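Local coordinates for protein eukaryotic translation initiation factor 5A-2 (Arabidopsis thaliana, PDB 3HKS) that promotes translation elongation and termination by binding the ribosome between its exit and peptidyl sites and rescuing ribosomes stalled on sequences such as polyproline, at residues K123-D128 with A132-G137; V146-M149 with E154-I157. All coordinates share one frame; numbering follows the deposited sequence.

Contact 1 of 2, residues K123-D128 with A132-G137; sequences KLPTDD and AQMRLG. With EDO (1,2-ethanediol), chain F.
An N-capped helix start joins the two segments: Asp128 opens helix 128-139, and its carbonyl receives the amide of Ala132 one turn on. This first-turn bond, Ala132 N to Asp128 O at 3.0 Å, is fairly straight, with 161° at the hydrogen. Just ahead, Asp127 occupies the N-cap position, where a short carboxylate side chain can fold back on amides that the helix itself leaves without a carbonyl; its OD1 accepts Leu130 N and, more weakly, Gly129 N. Alanine suits the exposed outer face of the turn, and its CB lies 3.4 Å from Asp128 O.

In the OB-fold domain this helix follows a loop from strand 118-119, and the loop's apolar residues lie against it. Met134 meets two of them, Leu124 and Pro125. A turn about its CG-SD bond (chi3 65°) swings CE toward Leu124 while SD stays beside the proline ring. Pro125 CD rests 3.8 Å from Met134 SD, and Leu124 CD2 reaches Met134 CE at 4.1 Å, the two side chains running past each other in opposite directions. Leucine suits its place because its branched end lies against the helix. A long, flexible, unbranched side chain suits the buried place of Met134, where it also packs on Leu100, Ile103 and Val109. At the start of segment 123-128, Lys123 N donates to O1 of a 1,2-ethanediol molecule at 3.1 Å; the diol probably comes from the crystallisation liquor.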
loop_
_atom_site.group_PDB
_atom_site.type_symbol
_atom_site.label_atom_id
_atom_site.label_comp_id
_atom_site.label_asym_id
_atom_site.label_seq_id
_atom_site.Cartn_x
_atom_site.Cartn_y
_atom_site.Cartn_z
ATOM N N LYS A 123 -7.314 -2.519 -12.722
ATOM C CA LYS A 123 -6.799 -2.585 -14.070
ATOM C C LYS A 123 -5.360 -3.068 -14.038
ATOM O O LYS A 123 -4.765 -3.208 -12.960
ATOM C CB LYS A 123 -6.918 -1.223 -14.755
ATOM C CG LYS A 123 -8.372 -0.719 -14.804
ATOM C CD LYS A 123 -8.573 0.374 -15.834
ATOM C CE LYS A 123 -8.642 -0.197 -17.250
ATOM N NZ LYS A 123 -9.126 0.825 -18.219
ATOM N N LEU A 124 -4.829 -3.370 -15.223
ATOM C CA LEU A 124 -3.434 -3.765 -15.372
ATOM C C LEU A 124 -2.510 -2.672 -14.820
ATOM O O LEU A 124 -2.759 -1.482 -15.035
ATOM C CB LEU A 124 -3.106 -4.053 -16.843
ATOM C CG LEU A 124 -3.722 -5.319 -17.451
ATOM C CD1 LEU A 124 -3.725 -5.230 -18.968
ATOM C CD2 LEU A 124 -2.942 -6.552 -16.995
ATOM N N PRO A 125 -1.444 -3.073 -14.104
ATOM C CA PRO A 125 -0.593 -2.023 -13.524
ATOM C C PRO A 125 0.143 -1.224 -14.608
ATOM O O PRO A 125 0.328 -1.717 -15.722
ATOM C CB PRO A 125 0.392 -2.795 -12.638
ATOM C CG PRO A 125 0.339 -4.226 -13.119
ATOM C CD PRO A 125 -0.959 -4.442 -13.817
ATOM N N THR A 126 0.542 0.004 -14.281
ATOM C CA THR A 126 1.305 0.857 -15.210
ATOM C C THR A 126 2.712 0.294 -15.497
ATOM O O THR A 126 3.256 0.505 -16.578
ATOM C CB THR A 126 1.378 2.322 -14.708
ATOM O OG1 THR A 126 2.081 2.370 -13.459
ATOM C CG2 THR A 126 -0.029 2.910 -14.523
ATOM N N ASP A 127 3.269 -0.442 -14.542
ATOM C CA ASP A 127 4.523 -1.185 -14.709
ATOM C C ASP A 127 4.427 -2.208 -15.856
ATOM O O ASP A 127 3.643 -3.156 -15.792
ATOM C CB ASP A 127 4.858 -1.893 -13.392
ATOM C CG ASP A 127 6.243 -2.529 -13.382
ATOM O OD1 ASP A 127 6.574 -3.379 -14.236
ATOM O OD2 ASP A 127 7.011 -2.207 -12.454
ATOM N N ASP A 128 5.253 -2.018 -16.885
ATOM C CA ASP A 128 5.229 -2.846 -18.081
ATOM C C ASP A 128 5.694 -4.275 -17.836
ATOM O O ASP A 128 5.237 -5.195 -18.509
ATOM C CB ASP A 128 6.057 -2.198 -19.194
ATOM C CG ASP A 128 5.367 -0.989 -19.809
ATOM O OD1 ASP A 128 4.121 -0.884 -19.718
ATOM O OD2 ASP A 128 6.070 -0.139 -20.386
ATOM N N ALA A 132 3.245 -7.427 -18.568
ATOM C CA ALA A 132 3.675 -8.479 -19.477
ATOM C C ALA A 132 3.653 -9.843 -18.789
ATOM O O ALA A 132 3.261 -10.837 -19.402
ATOM C CB ALA A 132 5.056 -8.181 -20.031
ATOM N N GLN A 133 4.080 -9.897 -17.527
ATOM C CA GLN A 133 4.026 -11.146 -16.753
ATOM C C GLN A 133 2.595 -11.684 -16.627
ATOM O O GLN A 133 2.372 -12.891 -16.784
ATOM C CB GLN A 133 4.601 -10.956 -15.345
ATOM C CG GLN A 133 6.099 -10.887 -15.286
ATOM C CD GLN A 133 6.598 -10.695 -13.875
ATOM O OE1 GLN A 133 6.635 -11.638 -13.086
ATOM N NE2 GLN A 133 6.990 -9.474 -13.548
ATOM N N MET A 134 1.653 -10.783 -16.335
ATOM C CA MET A 134 0.239 -11.140 -16.186
ATOM C C MET A 134 -0.364 -11.622 -17.498
ATOM O O MET A 134 -0.991 -12.672 -17.526
ATOM C CB MET A 134 -0.580 -9.963 -15.632
ATOM C CG MET A 134 -0.222 -9.631 -14.196
ATOM S SD MET A 134 -1.066 -8.186 -13.550
ATOM C CE MET A 134 -2.757 -8.741 -13.574
ATOM N N ARG A 135 -0.158 -10.845 -18.567
ATOM C CA ARG A 135 -0.705 -11.141 -19.880
ATOM C C ARG A 135 -0.134 -12.426 -20.459
ATOM O O ARG A 135 -0.883 -13.241 -20.999
ATOM C CB ARG A 135 -0.488 -9.979 -20.860
ATOM C CG ARG A 135 -1.288 -8.702 -20.565
ATOM C CD ARG A 135 -1.176 -7.698 -21.725
ATOM N NE ARG A 135 -1.834 -8.249 -22.915
ATOM C CZ ARG A 135 -1.418 -8.099 -24.176
ATOM N NH1 ARG A 135 -0.314 -7.410 -24.458
ATOM N NH2 ARG A 135 -2.112 -8.651 -25.165
ATOM N N LEU A 136 1.185 -12.592 -20.357
ATOM C CA LEU A 136 1.856 -13.801 -20.837
ATOM C C LEU A 136 1.424 -15.035 -20.056
ATOM O O LEU A 136 1.099 -16.042 -20.653
ATOM C CB LEU A 136 3.378 -13.663 -20.764
ATOM C CG LEU A 136 4.234 -14.847 -21.231
ATOM C CD1 LEU A 136 4.079 -15.079 -22.734
ATOM C CD2 LEU A 136 5.706 -14.599 -20.883
ATOM N N GLY A 137 1.444 -14.951 -18.727
ATOM C CA GLY A 137 1.014 -16.054 -17.870
ATOM C C GLY A 137 -0.423 -16.477 -18.135
ATOM O O GLY A 137 -0.722 -17.659 -18.170
HETATM C C1 EDO F . -4.725 -1.136 -10.317
HETATM O O1 EDO F . -5.754 -0.437 -11.048
HETATM C C2 EDO F . -3.377 -0.956 -11.009
HETATM O O2 EDO F . -2.293 -1.325 -10.143
#

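Contact 2 of 2, residues V146-M149 with E154-I157; sequences VSVM and EEQI. With EDO (1,2-ethanediol), chain F.
Strands 146-149 and 154-157 run antiparallel, their short axes 4.6 Å apart at closest approach and 150° between directions, so the two strands are twisted relative to each other. Met149 and Gln156 form the hydrogen-bonded pair: Met149 N gives its hydrogen to Gln156 O at 2.8 Å, and Gln156 N returns one to Met149 O at 2.9 Å, with the Gln156 N donor in the carbonyl plane of Met149. Val148 and Ile157 are the adjoining non-hydrogen-bonded pair, with Val148 CA directed at Gln156 O in a CA-H...O contact of 3.5 Å.

Beta-branched residues suit the extended backbone here and give the buried face a compact apolar surface. The CG1 methyl of Val146, anti to its own amide nitrogen (chi1 176°), presses on Ile157 CG2 at 3.5 Å and also touches CG1 of that isoleucine. Val148 uses its other branch, CG2, to approach Ile157 CG1 at 4.2 Å, while its CG1 lies by the side chain of Glu155. The OE1 of that glutamate forms a salt bridge with Lys119, which is consistent with an acid at the border of this apolar patch. Ile157 N donates to O2 of 1,2-ethanediol at 2.9 Å.

Together the segments belong to the hairpin of strands 142-151 and 154-163 in the OB-fold domain. Strand 87-103 pairs with the first of these along its other edge, and helix 128-139 covers the Val146 and Ile157 face.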
loop_
_atom_site.group_PDB
_atom_site.type_symbol
_atom_site.label_atom_id
_atom_site.label_comp_id
_atom_site.label_asym_id
_atom_site.label_seq_id
_atom_site.Cartn_x
_atom_site.Cartn_y
_atom_site.Cartn_z
ATOM N N VAL A 146 -1.381 -12.641 -8.059
ATOM C CA VAL A 146 -1.197 -11.196 -8.137
ATOM C C VAL A 146 -1.290 -10.634 -6.720
ATOM O O VAL A 146 -2.283 -10.873 -6.024
ATOM C CB VAL A 146 -2.299 -10.555 -9.051
ATOM C CG1 VAL A 146 -2.198 -9.037 -9.085
ATOM C CG2 VAL A 146 -2.225 -11.127 -10.467
ATOM N N SER A 147 -0.249 -9.915 -6.293
ATOM C CA SER A 147 -0.254 -9.218 -4.999
ATOM C C SER A 147 -0.789 -7.799 -5.154
ATOM O O SER A 147 -0.357 -7.065 -6.031
ATOM C CB SER A 147 1.150 -9.169 -4.390
ATOM O OG SER A 147 1.727 -10.463 -4.318
ATOM N N VAL A 148 -1.738 -7.432 -4.300
ATOM C CA VAL A 148 -2.345 -6.110 -4.324
ATOM C C VAL A 148 -2.042 -5.384 -3.009
ATOM O O VAL A 148 -2.289 -5.915 -1.916
ATOM C CB VAL A 148 -3.884 -6.188 -4.558
ATOM C CG1 VAL A 148 -4.530 -4.801 -4.476
ATOM C CG2 VAL A 148 -4.207 -6.873 -5.921
ATOM N N MET A 149 -1.497 -4.174 -3.119
ATOM C CA MET A 149 -1.318 -3.304 -1.954
ATOM C C MET A 149 -2.467 -2.305 -1.883
ATOM O O MET A 149 -2.764 -1.628 -2.857
ATOM C CB MET A 149 0.031 -2.587 -1.993
ATOM C CG MET A 149 0.428 -1.951 -0.629
ATOM S SD MET A 149 2.048 -1.162 -0.689
ATOM C CE MET A 149 1.770 0.160 -1.846
ATOM N N GLU A 154 -7.391 2.998 -2.127
ATOM C CA GLU A 154 -6.509 3.042 -3.282
ATOM C C GLU A 154 -5.710 1.750 -3.325
ATOM O O GLU A 154 -5.286 1.241 -2.299
ATOM C CB GLU A 154 -5.589 4.257 -3.190
ATOM C CG GLU A 154 -4.751 4.523 -4.441
ATOM C CD GLU A 154 -4.181 5.942 -4.484
ATOM O OE1 GLU A 154 -4.778 6.863 -3.871
ATOM O OE2 GLU A 154 -3.136 6.134 -5.146
ATOM N N GLU A 155 -5.533 1.209 -4.521
ATOM C CA GLU A 155 -4.985 -0.135 -4.669
ATOM C C GLU A 155 -4.009 -0.181 -5.822
ATOM O O GLU A 155 -4.201 0.479 -6.850
ATOM C CB GLU A 155 -6.102 -1.168 -4.876
ATOM C CG GLU A 155 -7.079 -1.255 -3.710
ATOM C CD GLU A 155 -8.042 -2.422 -3.806
ATOM O OE1 GLU A 155 -8.963 -2.382 -4.641
ATOM O OE2 GLU A 155 -7.891 -3.378 -3.019
ATOM N N GLN A 156 -2.954 -0.963 -5.639
ATOM C CA GLN A 156 -1.932 -1.083 -6.637
ATOM C C GLN A 156 -1.478 -2.530 -6.720
ATOM O O GLN A 156 -1.146 -3.143 -5.694
ATOM C CB GLN A 156 -0.753 -0.182 -6.267
ATOM C CG GLN A 156 0.336 -0.096 -7.318
ATOM C CD GLN A 156 1.297 1.049 -7.048
ATOM O OE1 GLN A 156 2.429 0.824 -6.646
ATOM N NE2 GLN A 156 0.839 2.286 -7.253
ATOM N N ILE A 157 -1.470 -3.069 -7.938
ATOM C CA ILE A 157 -0.859 -4.377 -8.186
ATOM C C ILE A 157 0.649 -4.191 -8.065
ATOM O O ILE A 157 1.233 -3.407 -8.796
ATOM C CB ILE A 157 -1.264 -4.968 -9.571
ATOM C CG1 ILE A 157 -2.756 -5.359 -9.563
ATOM C CG2 ILE A 157 -0.360 -6.172 -9.936
ATOM C CD1 ILE A 157 -3.377 -5.639 -10.986
HETATM C C1 EDO F . -4.725 -1.136 -10.317
HETATM O O1 EDO F . -5.754 -0.437 -11.048
HETATM C C2 EDO F . -3.377 -0.956 -11.009
HETATM O O2 EDO F . -2.293 -1.325 -10.143
#

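How the contacts relate
Contact 1 is a surface contact in which Met134 is the one buried residue among those that touch; contact 2 is partly buried and lies nearer the centre of the chain. Both belong to the OB-fold domain and follow one another in sequence, helix 128-139 leading into strand 142-151. Their backbones differ accordingly: contact 1 is closed by a local helical bond, contact 2 by reciprocal bonds between strands. They meet at Ile157, whose CG2 lies 3.8 Å from Pro125 CG, and at Met134, whose CE lies 4.0 Å from Val146 CG2. Thus the loop and helix pack on the hairpin mainly through apolar groups, although the nearest approach brings Lys123 O to Ile157 CD1, while one 1,2-ethanediol bridges the Lys123 and Ile157 amides.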